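Mandelate racemase/muconate lactonizing enzyme family protein (Bradyrhizobium sp. ORS 278, PDB 3TOY) is of unknown function but belongs to the enolase superfamily, pairing an N-terminal domain with a metal-binding barrel of parallel strands and helices. Local coordinates at residues R185-K190 / P212-M217; M202-R207 / A237-T242; P158-Y163 / A337-V342; R231-L236 / S263-Q268. One frame throughout, in Å; residues are numbered along the deposited sequence.

Contact 1 of 4, residues R185-K190 / P212-M217; sequences RAIKSK and PDIALM. With P4C (O-acetaldehydyl-hexaethylene glycol), chain R; ACT (acetate ion), chain F.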
# COMPACT_ATOMS: atom_id res chain seq x y z
N ARG A 185 28.67 -8.87 29.55
CA ARG A 185 28.04 -10.04 28.96
C ARG A 185 27.69 -9.77 27.49
O ARG A 185 26.91 -10.50 26.89
CB ARG A 185 26.77 -10.42 29.74
CG ARG A 185 27.00 -10.94 31.17
CD ARG A 185 27.61 -12.35 31.19
NE ARG A 185 29.07 -12.32 31.20
CZ ARG A 185 29.82 -12.44 32.30
NH1 ARG A 185 29.25 -12.63 33.48
NH2 ARG A 185 31.14 -12.39 32.21
N ALA A 186 28.27 -8.72 26.93
CA ALA A 186 28.03 -8.32 25.55
C ALA A 186 29.22 -7.53 25.04
O ALA A 186 29.74 -6.66 25.76
CB ALA A 186 26.74 -7.49 25.47
N ILE A 187 29.67 -7.83 23.82
CA ILE A 187 30.83 -7.24 23.17
C ILE A 187 30.47 -6.80 21.74
O ILE A 187 29.85 -7.58 21.02
CB ILE A 187 31.97 -8.28 23.01
CG1 ILE A 187 32.40 -8.82 24.38
CG2 ILE A 187 33.16 -7.67 22.32
CD1 ILE A 187 33.03 -7.74 25.25
N LYS A 188 30.88 -5.60 21.34
CA LYS A 188 30.70 -5.17 19.94
C LYS A 188 32.04 -5.02 19.26
O LYS A 188 32.99 -4.49 19.85
CB LYS A 188 29.92 -3.86 19.85
CG LYS A 188 29.64 -3.41 18.38
CD LYS A 188 28.59 -2.32 18.36
CE LYS A 188 29.17 -0.96 18.71
NZ LYS A 188 28.13 0.11 18.68
N SER A 189 32.13 -5.49 18.02
CA SER A 189 33.31 -5.26 17.21
C SER A 189 32.93 -4.68 15.83
O SER A 189 31.74 -4.45 15.56
CB SER A 189 34.10 -6.55 17.06
OG SER A 189 35.38 -6.26 16.52
N LYS A 190 33.94 -4.43 14.99
CA LYS A 190 33.73 -3.74 13.71
C LYS A 190 33.95 -4.64 12.51
O LYS A 190 34.81 -5.54 12.51
CB LYS A 190 34.67 -2.55 13.55
CG LYS A 190 34.77 -1.60 14.71
CD LYS A 190 33.48 -0.87 14.95
CE LYS A 190 33.73 0.56 15.45
NZ LYS A 190 32.43 1.05 16.02
N PRO A 212 28.91 -19.34 23.76
CA PRO A 212 27.54 -19.00 23.39
C PRO A 212 26.84 -17.98 24.29
O PRO A 212 25.82 -17.41 23.89
CB PRO A 212 26.82 -20.35 23.48
CG PRO A 212 27.60 -21.10 24.52
CD PRO A 212 29.02 -20.72 24.26
N ASP A 213 27.36 -17.74 25.49
CA ASP A 213 26.62 -16.92 26.46
C ASP A 213 27.04 -15.46 26.54
O ASP A 213 26.66 -14.74 27.47
CB ASP A 213 26.70 -17.56 27.84
CG ASP A 213 26.16 -18.98 27.85
OD1 ASP A 213 25.27 -19.28 27.01
OD2 ASP A 213 26.63 -19.78 28.68
N ILE A 214 27.85 -15.01 25.59
CA ILE A 214 28.21 -13.61 25.51
C ILE A 214 27.53 -13.05 24.25
O ILE A 214 27.62 -13.65 23.19
CB ILE A 214 29.74 -13.40 25.44
CG1 ILE A 214 30.42 -13.95 26.69
CG2 ILE A 214 30.07 -11.92 25.29
CD1 ILE A 214 29.95 -13.27 28.00
N ALA A 215 26.83 -11.92 24.38
CA ALA A 215 26.23 -11.30 23.21
C ALA A 215 27.34 -10.66 22.35
O ALA A 215 28.28 -10.08 22.89
CB ALA A 215 25.18 -10.27 23.59
N LEU A 216 27.23 -10.80 21.03
CA LEU A 216 28.18 -10.19 20.10
C LEU A 216 27.39 -9.30 19.13
O LEU A 216 26.41 -9.75 18.55
CB LEU A 216 28.86 -11.26 19.26
CG LEU A 216 29.95 -12.12 19.88
CD1 LEU A 216 30.45 -13.09 18.81
CD2 LEU A 216 31.08 -11.22 20.37
N MET A 217 27.83 -8.06 18.98
CA MET A 217 27.26 -7.15 17.99
C MET A 217 28.31 -6.86 16.95
O MET A 217 29.51 -6.87 17.24
CB MET A 217 26.83 -5.84 18.66
CG MET A 217 25.60 -5.96 19.56
SD MET A 217 26.01 -6.58 21.20
CE MET A 217 25.00 -5.52 22.26
O1 P4C R . 14.15 -7.00 22.36
C2 P4C R . 15.03 -6.22 23.19
C3 P4C R . 14.87 -6.60 24.66
O4 P4C R . 15.43 -5.53 25.43
C5 P4C R . 15.42 -5.74 26.84
C6 P4C R . 16.71 -5.22 27.48
O7 P4C R . 17.74 -6.20 27.31
C8 P4C R . 19.07 -5.81 27.70
C9 P4C R . 19.70 -6.97 28.49
O10 P4C R . 20.50 -7.85 27.70
C11 P4C R . 20.57 -9.19 28.23
C12 P4C R . 19.39 -10.05 27.77
O13 P4C R . 19.82 -11.25 27.11
C14 P4C R . 18.82 -11.83 26.26
C15 P4C R . 18.97 -11.40 24.79
O16 P4C R . 19.43 -12.46 23.94
C17 P4C R . 20.04 -12.00 22.72
C18 P4C R . 20.92 -13.07 22.06
O19 P4C R . 22.24 -13.07 22.62
C20 P4C R . 22.90 -14.33 22.55
C21 P4C R . 24.08 -14.39 23.53
O22 P4C R . 23.62 -14.53 24.87
C ACT F . 31.48 4.59 16.08
O ACT F . 31.26 4.80 17.30
OXT ACT F . 30.95 3.57 15.59
CH3 ACT F . 32.32 5.51 15.24
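A186-K188 and A215-M217 run as parallel strands whose axes approach to 4.6 Å at an angle of 20°, A186 beside A215, I187 beside L216 and K188 beside M217. Four backbone bonds join them, A215 N to R185 O, I187 N to A215 O, M217 N to I187 O and S189 N to M217 O. On one face the two alanine methyls meet, A186 CB to A215 CB at 3.7 Å. M217, bent at chi2 (82°), folds back toward A186, its CE 4.1 Å from A186 CB. K188 passes M217 at about a right angle, CG 3.7 Å from M217 CB, before its NZ leaves for E245 and polar groups of the neighbouring strands. On the reverse face L216 CD2 packs 4.1 Å from I187 CB. I214 divides its branches: CG2 rests on I187 CG1, while CD1 lies 3.5 Å from R185 NE, a nitrogen buried here without a polar partner. This is the strand pair of a beta-alpha-beta unit, connected through helix 196-210, whose M202, R207 and L210 pack against S189, L216 and I187. Strand 157-162 flanks 186-190, and strand 243-245 continues the barrel beyond 215-219.

Contact 2 of 4, residues M202-R207 / A237-T242; sequences MIKGLR and ADYDLT. With P4C (O-acetaldehydyl-hexaethylene glycol), chain R.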
# COMPACT_ATOMS: atom_id res chain seq x y z
N MET A 202 36.76 -13.18 11.67
CA MET A 202 36.76 -12.45 12.94
C MET A 202 35.66 -12.91 13.88
O MET A 202 35.92 -13.19 15.05
CB MET A 202 36.62 -10.95 12.71
CG MET A 202 36.65 -10.17 14.03
SD MET A 202 36.31 -8.41 13.83
CE MET A 202 34.50 -8.44 13.76
N ILE A 203 34.43 -12.98 13.37
CA ILE A 203 33.27 -13.32 14.19
C ILE A 203 33.35 -14.75 14.67
O ILE A 203 33.09 -15.05 15.83
CB ILE A 203 31.98 -13.19 13.37
CG1 ILE A 203 31.72 -11.72 13.07
CG2 ILE A 203 30.83 -13.82 14.10
CD1 ILE A 203 31.50 -10.90 14.33
N LYS A 204 33.73 -15.64 13.76
CA LYS A 204 33.86 -17.04 14.11
C LYS A 204 34.88 -17.21 15.25
O LYS A 204 34.66 -17.98 16.20
CB LYS A 204 34.29 -17.86 12.90
CG LYS A 204 34.39 -19.36 13.21
CD LYS A 204 34.97 -20.15 12.04
CE LYS A 204 34.87 -21.65 12.32
NZ LYS A 204 35.20 -22.45 11.13
N GLY A 205 35.98 -16.48 15.14
CA GLY A 205 37.03 -16.51 16.16
C GLY A 205 36.51 -15.99 17.49
O GLY A 205 36.72 -16.60 18.55
N LEU A 206 35.80 -14.86 17.44
CA LEU A 206 35.26 -14.29 18.66
C LEU A 206 34.24 -15.20 19.34
O LEU A 206 34.26 -15.35 20.56
CB LEU A 206 34.64 -12.91 18.40
CG LEU A 206 35.63 -11.78 18.13
CD1 LEU A 206 34.90 -10.54 17.61
CD2 LEU A 206 36.45 -11.46 19.41
N ARG A 207 33.35 -15.80 18.55
CA ARG A 207 32.30 -16.66 19.08
C ARG A 207 32.90 -17.94 19.68
O ARG A 207 32.37 -18.48 20.66
CB ARG A 207 31.27 -17.01 17.97
CG ARG A 207 30.12 -17.92 18.38
CD ARG A 207 29.35 -17.39 19.60
NE ARG A 207 28.36 -16.35 19.29
CZ ARG A 207 27.87 -15.49 20.18
NH1 ARG A 207 28.33 -15.52 21.43
NH2 ARG A 207 26.96 -14.59 19.83
N ALA A 237 24.60 -15.16 9.76
CA ALA A 237 23.47 -15.46 10.65
C ALA A 237 23.69 -16.70 11.55
O ALA A 237 22.97 -16.90 12.52
CB ALA A 237 22.19 -15.59 9.84
N ASP A 238 24.68 -17.52 11.24
CA ASP A 238 24.96 -18.72 12.04
C ASP A 238 25.72 -18.45 13.34
O ASP A 238 25.96 -19.36 14.13
CB ASP A 238 25.76 -19.74 11.22
CG ASP A 238 24.89 -20.48 10.22
OD1 ASP A 238 23.68 -20.65 10.50
OD2 ASP A 238 25.41 -20.88 9.16
N TYR A 239 26.11 -17.20 13.58
CA TYR A 239 26.93 -16.90 14.74
C TYR A 239 26.16 -16.25 15.89
O TYR A 239 26.75 -15.84 16.88
CB TYR A 239 28.11 -16.04 14.33
CG TYR A 239 28.96 -16.75 13.31
CD1 TYR A 239 29.85 -17.75 13.71
CD2 TYR A 239 28.87 -16.44 11.96
CE1 TYR A 239 30.64 -18.42 12.78
CE2 TYR A 239 29.65 -17.11 11.02
CZ TYR A 239 30.52 -18.10 11.45
OH TYR A 239 31.30 -18.76 10.52
N ASP A 240 24.84 -16.17 15.73
CA ASP A 240 23.98 -15.71 16.81
C ASP A 240 24.32 -14.28 17.24
O ASP A 240 24.48 -13.99 18.44
CB ASP A 240 24.08 -16.67 18.01
CG ASP A 240 22.96 -16.46 19.01
OD1 ASP A 240 21.83 -16.15 18.58
OD2 ASP A 240 23.20 -16.61 20.23
N LEU A 241 24.44 -13.38 16.26
CA LEU A 241 24.69 -11.96 16.55
C LEU A 241 23.44 -11.27 17.08
O LEU A 241 22.33 -11.58 16.68
CB LEU A 241 25.18 -11.25 15.28
CG LEU A 241 26.42 -11.88 14.67
CD1 LEU A 241 26.82 -11.14 13.40
CD2 LEU A 241 27.52 -11.83 15.72
N THR A 242 23.63 -10.32 18.00
CA THR A 242 22.52 -9.60 18.58
C THR A 242 21.99 -8.54 17.62
O THR A 242 20.78 -8.30 17.56
CB THR A 242 22.96 -8.97 19.91
OG1 THR A 242 23.06 -10.02 20.88
CG2 THR A 242 21.97 -7.90 20.39
O1 P4C R . 14.15 -7.00 22.36
C2 P4C R . 15.03 -6.22 23.19
C3 P4C R . 14.87 -6.60 24.66
O4 P4C R . 15.43 -5.53 25.43
C5 P4C R . 15.42 -5.74 26.84
C6 P4C R . 16.71 -5.22 27.48
O7 P4C R . 17.74 -6.20 27.31
C8 P4C R . 19.07 -5.81 27.70
C9 P4C R . 19.70 -6.97 28.49
O10 P4C R . 20.50 -7.85 27.70
C11 P4C R . 20.57 -9.19 28.23
C12 P4C R . 19.39 -10.05 27.77
O13 P4C R . 19.82 -11.25 27.11
C14 P4C R . 18.82 -11.83 26.26
C15 P4C R . 18.97 -11.40 24.79
O16 P4C R . 19.43 -12.46 23.94
C17 P4C R . 20.04 -12.00 22.72
C18 P4C R . 20.92 -13.07 22.06
O19 P4C R . 22.24 -13.07 22.62
C20 P4C R . 22.90 -14.33 22.55
C21 P4C R . 24.08 -14.39 23.53
O22 P4C R . 23.62 -14.53 24.87
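The carbonyl oxygen Y239 O is gripped side-on by two nitrogens of R207. NE donates at 2.9 Å to Y239 O with an N-H...O angle of 157°, and NH2 of R207 reaches the same Y239 O at 3.2 Å along a more bent path. This oxygen lies in the guanidinium plane, so the guanidinium meets the carbonyl edge-on, and the two N-H groups sharing one acceptor probably limit its rotation. R207 NH2 adds a weak bond of 2.9 Å to D240 O, the next carbonyl along; D240 itself takes up a left-handed backbone conformation. The bends at chi2 (54°) and chi3 (82°) curl the arginine chain from the helix toward these carbonyls. The D240 carboxylate can contribute at most through its charge, OD2 being 4.3 Å from R207 NH2 and well out of the guanidinium plane. D240 also touches R235 of a second subunit.

Beside this polar grip lies an apolar patch. I203 points CG2 at the root of the tyrosine, 3.5 Å from Y239 CB, and the same methyl meets L241 CD2 at 4.2 Å. K204, the next residue of the helix, lays its CB obliquely against the ring, 3.7 Å from Y239 CE1, before its extended chain runs off. The Y239 hydroxyl continues to E200 on the same helix.

R207 NH1 bonds to G211 O and I214 O, so a single side chain ties helix 196-210 both to the loop that follows it and to the loop between helix 226-236 and strand 243-245. L241 and R207 also pack on L216 of strand 215-219.

Contact 3 of 4, residues P158-Y163 / A337-V342; sequences PAYDSY and AHFLEV. With P4C (O-acetaldehydyl-hexaethylene glycol), chain R.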
# COMPACT_ATOMS: atom_id res chain seq x y z
N PRO A 158 22.06 -2.49 31.53
CA PRO A 158 22.97 -3.41 30.86
C PRO A 158 23.87 -2.67 29.87
O PRO A 158 23.41 -1.77 29.15
CB PRO A 158 22.04 -4.40 30.14
CG PRO A 158 20.71 -4.28 30.85
CD PRO A 158 20.64 -2.86 31.38
N ALA A 159 25.14 -3.06 29.84
CA ALA A 159 26.11 -2.41 29.01
C ALA A 159 26.84 -3.40 28.11
O ALA A 159 26.91 -4.61 28.41
CB ALA A 159 27.13 -1.65 29.89
N TYR A 160 27.39 -2.90 27.02
CA TYR A 160 28.31 -3.71 26.24
C TYR A 160 29.58 -2.94 26.00
O TYR A 160 29.60 -1.71 25.97
CB TYR A 160 27.71 -4.17 24.90
CG TYR A 160 27.42 -3.05 23.93
CD1 TYR A 160 28.39 -2.63 23.01
CD2 TYR A 160 26.17 -2.44 23.89
CE1 TYR A 160 28.13 -1.61 22.11
CE2 TYR A 160 25.91 -1.40 23.01
CZ TYR A 160 26.89 -1.02 22.11
OH TYR A 160 26.60 -0.03 21.21
N ASP A 161 30.65 -3.71 25.80
CA ASP A 161 31.97 -3.14 25.62
C ASP A 161 32.28 -2.97 24.13
O ASP A 161 32.25 -3.93 23.36
CB ASP A 161 33.01 -4.06 26.29
CG ASP A 161 34.24 -3.31 26.79
OD1 ASP A 161 34.26 -2.06 26.73
OD2 ASP A 161 35.18 -3.99 27.26
N SER A 162 32.58 -1.75 23.74
CA SER A 162 32.60 -1.39 22.35
C SER A 162 34.03 -1.28 21.84
O SER A 162 34.79 -0.40 22.25
CB SER A 162 31.82 -0.08 22.18
OG SER A 162 31.61 0.23 20.82
N TYR A 163 34.38 -2.17 20.91
CA TYR A 163 35.72 -2.23 20.36
C TYR A 163 35.79 -1.89 18.87
O TYR A 163 34.77 -1.81 18.18
CB TYR A 163 36.29 -3.63 20.57
CG TYR A 163 36.54 -3.96 22.03
CD1 TYR A 163 37.75 -3.64 22.63
CD2 TYR A 163 35.59 -4.62 22.78
CE1 TYR A 163 37.99 -3.95 23.97
CE2 TYR A 163 35.82 -4.94 24.12
CZ TYR A 163 37.03 -4.60 24.70
OH TYR A 163 37.26 -4.91 26.03
N ALA A 337 14.20 1.01 26.76
CA ALA A 337 15.64 0.94 27.02
C ALA A 337 16.23 -0.45 26.76
O ALA A 337 15.68 -1.46 27.18
CB ALA A 337 15.97 1.37 28.48
N HIS A 338 17.38 -0.47 26.11
CA HIS A 338 17.99 -1.73 25.67
C HIS A 338 19.41 -1.77 26.26
O HIS A 338 19.59 -2.22 27.39
CB HIS A 338 17.93 -1.80 24.13
CG HIS A 338 18.30 -3.13 23.55
ND1 HIS A 338 18.54 -3.31 22.20
CD2 HIS A 338 18.45 -4.36 24.11
CE1 HIS A 338 18.81 -4.58 21.96
NE2 HIS A 338 18.77 -5.24 23.10
N PHE A 339 20.41 -1.30 25.52
CA PHE A 339 21.82 -1.32 26.01
C PHE A 339 22.43 0.07 26.16
O PHE A 339 22.09 0.99 25.41
CB PHE A 339 22.71 -2.07 25.03
CG PHE A 339 22.77 -3.54 25.24
CD1 PHE A 339 22.11 -4.39 24.37
CD2 PHE A 339 23.53 -4.08 26.28
CE1 PHE A 339 22.17 -5.76 24.55
CE2 PHE A 339 23.60 -5.46 26.46
CZ PHE A 339 22.93 -6.30 25.59
N LEU A 340 23.36 0.21 27.10
CA LEU A 340 24.24 1.37 27.17
C LEU A 340 25.59 0.97 26.56
O LEU A 340 26.17 -0.06 26.92
CB LEU A 340 24.37 1.85 28.64
CG LEU A 340 25.25 3.10 28.89
CD1 LEU A 340 24.77 3.84 30.13
CD2 LEU A 340 26.74 2.75 29.00
N GLU A 341 26.06 1.76 25.58
CA GLU A 341 27.35 1.50 24.93
C GLU A 341 28.51 2.05 25.76
O GLU A 341 28.58 3.25 26.01
CB GLU A 341 27.44 2.20 23.56
CG GLU A 341 28.75 1.87 22.81
CD GLU A 341 28.81 2.48 21.42
OE1 GLU A 341 28.10 3.48 21.15
OE2 GLU A 341 29.59 1.96 20.60
N VAL A 342 29.44 1.18 26.13
CA VAL A 342 30.61 1.65 26.87
C VAL A 342 31.79 1.80 25.95
O VAL A 342 32.37 0.81 25.51
CB VAL A 342 30.98 0.72 28.03
CG1 VAL A 342 32.29 1.20 28.69
CG2 VAL A 342 29.86 0.66 29.05
O1 P4C R . 14.15 -7.00 22.36
C2 P4C R . 15.03 -6.22 23.19
C3 P4C R . 14.87 -6.60 24.66
O4 P4C R . 15.43 -5.53 25.43
C5 P4C R . 15.42 -5.74 26.84
C6 P4C R . 16.71 -5.22 27.48
O7 P4C R . 17.74 -6.20 27.31
C8 P4C R . 19.07 -5.81 27.70
C9 P4C R . 19.70 -6.97 28.49
O10 P4C R . 20.50 -7.85 27.70
C11 P4C R . 20.57 -9.19 28.23
C12 P4C R . 19.39 -10.05 27.77
O13 P4C R . 19.82 -11.25 27.11
C14 P4C R . 18.82 -11.83 26.26
C15 P4C R . 18.97 -11.40 24.79
O16 P4C R . 19.43 -12.46 23.94
C17 P4C R . 20.04 -12.00 22.72
C18 P4C R . 20.92 -13.07 22.06
O19 P4C R . 22.24 -13.07 22.62
C20 P4C R . 22.90 -14.33 22.55
C21 P4C R . 24.08 -14.39 23.53
O22 P4C R . 23.62 -14.53 24.87
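Y160 lies against both F339 and E341. Its edge faces the F339 ring in an offset edge-to-face stack, centroids 5.7 Å apart and planes at 81°, with F339 CB sitting in the plane of the tyrosine ring at its rim. E341 covers one face of that ring: a CH-pi contact puts E341 CA 4.0 Å from the Y160 centroid, and E341 CG is 3.3 Å from Y160 OH. CG of Y160 stands between its backbone N and carbonyl carbon (chi1 65°), which swings the ring across the neighbouring strand. Next to it, S162 OG donates to E341 OE2 at 2.7 Å, using the anti lone pair of the carboxylate. On the reverse face A159 CB touches V342 CG2 at 3.7 Å.

The parallel pairing of 158-162 with 340-342 sets these groups in place. L340 N bonds to P158 O, Y160 N to L340 O, V342 N to Y160 O and S162 N to V342 O. Toward the start of the pair, F339 turns one ring face to the bound O-acetaldehydyl-hexaethylene glycol, and the H338 ring lies between F339 CD1 and C2 of that ligand.

In the outer shell, E341 OE2 forms a salt bridge with K188, which also bonds to Y160 OH, and E341 OE1 accepts from I322 N. Both carboxylate oxygens are therefore held, and the buried cluster of S162, E341, K188 and Y160 probably has little freedom to move; with a calcium ion and an acetate each about 5 Å from the E341 side chain, it probably belongs to the polar centre of the barrel.

Contact 4 of 4, residues R231-L236 / S263-Q268; sequences RRIARL and SEIPIQ. With CA (calcium ion), chain I; P4C (O-acetaldehydyl-hexaethylene glycol), chain N.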
# COMPACT_ATOMS: atom_id res chain seq x y z
N ARG A 231 23.90 -9.70 1.52
CA ARG A 231 24.72 -10.87 1.24
C ARG A 231 25.57 -11.26 2.47
O ARG A 231 25.60 -12.41 2.88
CB ARG A 231 25.64 -10.61 0.04
CG ARG A 231 26.18 -11.90 -0.58
CD ARG A 231 27.16 -11.63 -1.73
NE ARG A 231 28.35 -10.96 -1.23
CZ ARG A 231 29.45 -11.61 -0.82
NH1 ARG A 231 29.49 -12.93 -0.89
NH2 ARG A 231 30.48 -10.93 -0.34
N ARG A 232 26.25 -10.28 3.06
CA ARG A 232 27.11 -10.60 4.22
C ARG A 232 26.29 -11.04 5.42
O ARG A 232 26.68 -11.98 6.14
CB ARG A 232 27.95 -9.40 4.62
CG ARG A 232 28.89 -8.94 3.50
CD ARG A 232 30.16 -8.26 4.02
NE ARG A 232 30.99 -7.79 2.90
CZ ARG A 232 32.18 -7.22 3.03
NH1 ARG A 232 32.73 -7.07 4.23
NH2 ARG A 232 32.84 -6.81 1.95
N ILE A 233 25.19 -10.34 5.68
CA ILE A 233 24.36 -10.67 6.84
C ILE A 233 23.85 -12.10 6.78
O ILE A 233 23.86 -12.81 7.79
CB ILE A 233 23.18 -9.66 7.02
CG1 ILE A 233 23.75 -8.27 7.35
CG2 ILE A 233 22.21 -10.17 8.09
CD1 ILE A 233 22.67 -7.12 7.34
N ALA A 234 23.42 -12.56 5.61
CA ALA A 234 22.92 -13.94 5.50
C ALA A 234 24.01 -14.96 5.85
O ALA A 234 23.75 -16.02 6.42
CB ALA A 234 22.39 -14.20 4.12
N ARG A 235 25.24 -14.62 5.50
CA ARG A 235 26.34 -15.55 5.70
C ARG A 235 26.81 -15.53 7.16
O ARG A 235 27.49 -16.44 7.62
CB ARG A 235 27.48 -15.19 4.75
CG ARG A 235 27.08 -15.34 3.28
CD ARG A 235 27.33 -16.77 2.78
NE ARG A 235 28.76 -17.04 2.72
CZ ARG A 235 29.53 -16.84 1.65
NH1 ARG A 235 28.99 -16.38 0.52
NH2 ARG A 235 30.83 -17.08 1.70
N LEU A 236 26.44 -14.47 7.88
CA LEU A 236 26.84 -14.34 9.29
C LEU A 236 25.75 -14.79 10.27
O LEU A 236 25.96 -14.77 11.50
CB LEU A 236 27.20 -12.89 9.60
CG LEU A 236 28.44 -12.34 8.90
CD1 LEU A 236 28.53 -10.82 9.03
CD2 LEU A 236 29.69 -13.03 9.46
N SER A 263 16.83 -9.03 6.21
CA SER A 263 17.77 -9.54 7.24
C SER A 263 17.12 -10.44 8.29
O SER A 263 16.05 -10.13 8.82
CB SER A 263 18.45 -8.37 7.99
OG SER A 263 19.35 -8.89 8.96
N GLU A 264 17.79 -11.54 8.62
CA GLU A 264 17.37 -12.38 9.74
C GLU A 264 18.03 -11.93 11.06
O GLU A 264 17.77 -12.48 12.13
CB GLU A 264 17.68 -13.85 9.46
CG GLU A 264 16.90 -14.44 8.28
CD GLU A 264 15.45 -14.77 8.62
OE1 GLU A 264 14.77 -13.94 9.28
OE2 GLU A 264 14.97 -15.85 8.20
N ILE A 265 18.89 -10.92 10.99
CA ILE A 265 19.51 -10.35 12.19
C ILE A 265 19.00 -8.94 12.37
O ILE A 265 18.89 -8.21 11.38
CB ILE A 265 21.06 -10.29 12.03
CG1 ILE A 265 21.60 -11.67 11.61
CG2 ILE A 265 21.71 -9.80 13.35
CD1 ILE A 265 23.16 -11.69 11.34
N PRO A 266 18.66 -8.55 13.61
CA PRO A 266 18.13 -7.21 13.82
C PRO A 266 19.10 -6.15 13.31
O PRO A 266 20.32 -6.28 13.48
CB PRO A 266 17.92 -7.13 15.33
CG PRO A 266 17.67 -8.62 15.75
CD PRO A 266 18.60 -9.39 14.83
N ILE A 267 18.54 -5.10 12.71
CA ILE A 267 19.34 -4.00 12.19
C ILE A 267 19.30 -2.86 13.19
O ILE A 267 18.22 -2.44 13.62
CB ILE A 267 18.75 -3.51 10.86
CG1 ILE A 267 18.81 -4.63 9.82
CG2 ILE A 267 19.50 -2.29 10.34
CD1 ILE A 267 20.27 -5.22 9.58
N GLN A 268 20.48 -2.38 13.58
CA GLN A 268 20.66 -1.28 14.53
C GLN A 268 21.19 -0.05 13.76
O GLN A 268 22.04 -0.19 12.87
CB GLN A 268 21.69 -1.70 15.60
CG GLN A 268 22.12 -0.62 16.58
CD GLN A 268 21.00 -0.21 17.52
OE1 GLN A 268 20.09 0.51 17.11
NE2 GLN A 268 21.04 -0.69 18.79
CA CA I . 14.31 -8.31 9.28
O1 P4C N . 26.74 -4.85 -3.99
C2 P4C N . 27.36 -4.71 -5.28
C3 P4C N . 28.87 -4.71 -5.09
O4 P4C N . 29.38 -3.51 -5.65
C5 P4C N . 30.70 -3.23 -5.21
C6 P4C N . 31.59 -3.10 -6.44
O7 P4C N . 31.89 -4.41 -6.92
C8 P4C N . 32.66 -4.34 -8.13
C9 P4C N . 32.94 -5.74 -8.63
O10 P4C N . 33.80 -6.36 -7.70
C11 P4C N . 34.25 -7.62 -8.18
C12 P4C N . 34.95 -8.35 -7.04
O13 P4C N . 34.13 -8.29 -5.88
C14 P4C N . 34.65 -9.08 -4.82
C15 P4C N . 33.59 -9.20 -3.73
O16 P4C N . 32.57 -10.08 -4.19
C17 P4C N . 31.31 -9.88 -3.55
C18 P4C N . 30.28 -10.75 -4.26
O19 P4C N . 30.59 -12.13 -4.07
C20 P4C N . 29.74 -13.00 -4.82
C21 P4C N . 30.22 -14.44 -4.70
O22 P4C N . 31.44 -14.63 -5.42
O HOH W 1 16.02 -7.35 10.60
O HOH W 2 12.57 -9.21 8.29
O HOH W 3 12.83 -6.82 10.70
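I233 supplies the helix side of an apolar contact, using both ends of its branched chain. Its CG2 meets I265 CD1 at 3.7 Å, the two side chains slanting past each other. Its CD1 meets I267 CD1 at 3.8 Å, here at about a right angle. The same CG2 also presses on a polar atom, 3.3 Å from S263 OG. I244 of the adjoining strand and V259 of helix 253-262 pack around I233 as well.

Between the two segments there are no hydrogen bonds; segment 263-268 has one of its own. S263 OG, extended away from its own backbone N (chi1 -180°), donates to I265 O at 2.6 Å, in the carbonyl plane and on a lone pair. A water donates to the same I265 O at 3.1 Å.

Metal binding adds a third layer. The backbone S263 O binds a calcium ion at 2.6 Å, together with R260 O and three waters, one of them the water on I265 O.

The helix is thus joined to 263-267 by van der Waals packing, mostly of isoleucine side chains, while the serine bond and the ion probably help to fix the shape of the loop. Two backbone carbonyls and three waters make up the modelled calcium shell, so the protein offers the ion only neutral oxygens.

In the fold
Following the chain, contact 3 opens first, at 158-163, and closes last, at 337-342, so its long loop encloses the other three and brings the first barrel strand beside a late one. Contact 1 opens at 185-190 and closes at 212-217, completing one beta-alpha-beta unit. Contact 2 starts on the helix inside that loop, at 202-207, and ends at 237-242, so it crosses contact 1. Contact 4 begins at 231-236, before contact 2 has closed, and crosses it in turn, while following contact 1 in series. Contacts 1 and 3 tie strands to strands; contacts 2 and 4 fasten outer helices to segments that lead into the strand one unit further on.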